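Local coordinates for aspartate aminotransferase (PDB 3NRA), which probably catalyses the pyridoxal-phosphate-dependent transfer of an amino group from L-aspartate to 2-oxoglutarate, yielding oxaloacetate and L-glutamate, at residues D241-V246 against F266-I271. Numbering follows the deposited sequence. Where two conformers were deposited one is given.
Sequences DAENVV and FGSRAI
Glu-243 and Ser-268 meet where a helix begins, and they illustrate how a carboxylate from a neighbouring turn can take the first N-H of a helix directly and the next through a water, beside the serine that caps it. From CB, the Glu-243 chain sets CG anti to its own carbonyl carbon (chi1 -67°); the bend at chi2 then places Glu-243 CD 3.5 Å from Arg-269 NH2. At the tip the two oxygens part company: OE1 of Glu-243 takes the Arg-269 backbone N-H on its syn lone pair (OE1 to N 2.7 Å, nearly straight), while OE2 sits over one face of the Arg-269 guanidinium, toward its rim. That salt bridge, Glu-243 OE2 to Arg-269 NH2 at 3.0 Å in the conformer given, is one of charge alone, since no N-H is aimed at the oxygen. A water links OE1 to Ala-270 N, and a second joins OE2 to Gly-267 O. An alanine in place of Glu-243 would probably leave the Arg-269 N-H without its acceptor and the guanidinium, in this conformer, without that counter-charge.

Ser-268 is the N-cap: its OG donates to Glu-243 O (2.8 Å) from above the carbonyl plane and weakly accepts from Ile-271 N. The Ser-268 N-H goes to Val-245 O, N to O 3.0 Å. Just before it, Gly-267 lies so close to Val-245 O that a CB would clash, and would also press on the carbonyl oxygen of Phe-266. Deeper in, Val-246 CG2 rests on Ile-271 CG2 at 3.8 Å.

The contact thus joins the start of strand 245-249 to the junction of its antiparallel neighbour 263-267 with helix 269-282. Beyond them in the mixed sheet, Val-246 pairs with strand 214-218, and Gly-267 bonds to Gly-104, just ahead of strand 105-108.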
loop_
_atom_site.group_PDB
_atom_site.type_symbol
_atom_site.label_atom_id
_atom_site.label_comp_id
_atom_site.label_asym_id
_atom_site.label_seq_id
_atom_site.Cartn_x
_atom_site.Cartn_y
_atom_site.Cartn_z
ATOM N N ASP B 241 24.258 -10.260 -13.159
ATOM C CA ASP B 241 23.579 -11.435 -12.630
ATOM C C ASP B 241 22.114 -11.089 -12.455
ATOM O O ASP B 241 21.777 -10.151 -11.730
ATOM C CB ASP B 241 24.203 -11.841 -11.277
ATOM C CG ASP B 241 23.495 -13.031 -10.621
ATOM O OD1 ASP B 241 22.726 -13.764 -11.313
ATOM O OD2 ASP B 241 23.741 -13.243 -9.409
ATOM N N ALA B 242 21.246 -11.847 -13.121
ATOM C CA ALA B 242 19.801 -11.643 -13.049
ATOM C C ALA B 242 19.277 -11.655 -11.604
ATOM O O ALA B 242 18.290 -10.971 -11.282
ATOM C CB ALA B 242 19.067 -12.717 -13.899
ATOM N N GLU B 243 19.927 -12.434 -10.746
ATOM C CA GLU B 243 19.507 -12.568 -9.359
ATOM C C GLU B 243 19.974 -11.432 -8.443
ATOM O O GLU B 243 19.713 -11.467 -7.242
ATOM C CB GLU B 243 19.958 -13.937 -8.807
ATOM C CG GLU B 243 19.230 -15.137 -9.477
ATOM C CD GLU B 243 17.701 -15.045 -9.339
ATOM O OE1 GLU B 243 17.217 -14.835 -8.204
ATOM O OE2 GLU B 243 16.990 -15.146 -10.370
ATOM N N ASN B 244 20.628 -10.415 -8.999
ATOM C CA ASN B 244 20.888 -9.199 -8.261
ATOM C C ASN B 244 20.242 -7.978 -8.906
ATOM O O ASN B 244 20.691 -6.867 -8.678
ATOM C CB ASN B 244 22.406 -8.964 -8.116
ATOM C CG ASN B 244 23.116 -10.117 -7.425
ATOM O OD1 ASN B 244 24.029 -10.739 -7.998
ATOM N ND2 ASN B 244 22.721 -10.399 -6.186
ATOM N N VAL B 245 19.195 -8.189 -9.704
ATOM C CA VAL B 245 18.474 -7.111 -10.293
ATOM C C VAL B 245 16.987 -7.276 -9.992
ATOM O O VAL B 245 16.429 -8.371 -10.106
ATOM C CB VAL B 245 18.697 -7.037 -11.813
ATOM C CG1 VAL B 245 17.910 -5.857 -12.418
ATOM C CG2 VAL B 245 20.212 -6.936 -12.149
ATOM N N VAL B 246 16.368 -6.187 -9.581
ATOM C CA VAL B 246 14.927 -6.085 -9.512
ATOM C C VAL B 246 14.511 -4.933 -10.416
ATOM O O VAL B 246 15.060 -3.850 -10.325
ATOM C CB VAL B 246 14.465 -5.847 -8.077
ATOM C CG1 VAL B 246 12.959 -5.609 -8.010
ATOM C CG2 VAL B 246 14.866 -7.045 -7.206
ATOM N N PHE B 266 10.001 -7.632 -10.685
ATOM C CA PHE B 266 10.477 -8.926 -11.139
ATOM C C PHE B 266 11.960 -8.997 -11.236
ATOM O O PHE B 266 12.640 -7.976 -11.427
ATOM C CB PHE B 266 9.830 -9.323 -12.505
ATOM C CG PHE B 266 9.879 -8.230 -13.575
ATOM C CD1 PHE B 266 8.904 -7.215 -13.610
ATOM C CD2 PHE B 266 10.819 -8.279 -14.589
ATOM C CE1 PHE B 266 8.907 -6.262 -14.616
ATOM C CE2 PHE B 266 10.844 -7.320 -15.579
ATOM C CZ PHE B 266 9.875 -6.313 -15.612
ATOM N N GLY B 267 12.463 -10.208 -11.092
ATOM C CA GLY B 267 13.880 -10.440 -10.991
ATOM C C GLY B 267 14.197 -11.317 -9.812
ATOM O O GLY B 267 13.590 -12.377 -9.647
ATOM N N SER B 268 15.164 -10.870 -8.990
ATOM C CA SER B 268 15.805 -11.715 -7.994
ATOM C C SER B 268 14.818 -12.481 -7.116
ATOM O O SER B 268 13.982 -11.862 -6.445
ATOM C CB SER B 268 16.672 -10.860 -7.083
ATOM O OG SER B 268 17.231 -11.664 -6.064
ATOM N N ARG B 269 14.953 -13.804 -7.079
ATOM C CA ARG B 269 14.041 -14.583 -6.292
ATOM C C ARG B 269 14.181 -14.316 -4.774
ATOM O O ARG B 269 13.166 -14.222 -4.089
ATOM C CB ARG B 269 14.138 -16.066 -6.640
ATOM C CG ARG B 269 13.518 -16.365 -8.014
ATOM C CD ARG B 269 13.682 -17.788 -8.408
ATOM N NE ARG B 269 14.981 -18.018 -8.992
ATOM C CZ ARG B 269 15.263 -17.819 -10.272
ATOM N NH1 ARG B 269 14.323 -17.371 -11.103
ATOM N NH2 ARG B 269 16.486 -18.055 -10.714
ATOM N N ALA B 270 15.415 -14.174 -4.272
ATOM C CA ALA B 270 15.628 -13.881 -2.869
ATOM C C ALA B 270 14.984 -12.530 -2.498
ATOM O O ALA B 270 14.310 -12.425 -1.494
ATOM C CB ALA B 270 17.149 -13.879 -2.524
ATOM N N ILE B 271 15.151 -11.521 -3.339
ATOM C CA ILE B 271 14.644 -10.206 -3.004
ATOM C C ILE B 271 13.107 -10.148 -3.154
ATOM O O ILE B 271 12.422 -9.596 -2.304
ATOM C CB ILE B 271 15.310 -9.091 -3.842
ATOM C CG1 ILE B 271 16.835 -9.040 -3.555
ATOM C CG2 ILE B 271 14.646 -7.756 -3.525
ATOM C CD1 ILE B 271 17.633 -8.130 -4.520
HETATM O O HOH W 1 17.848 -15.076 -5.766
HETATM O O HOH W 2 14.053 -14.601 -11.134
HETATM O O HOH W 3 14.766 -7.804 -13.037
#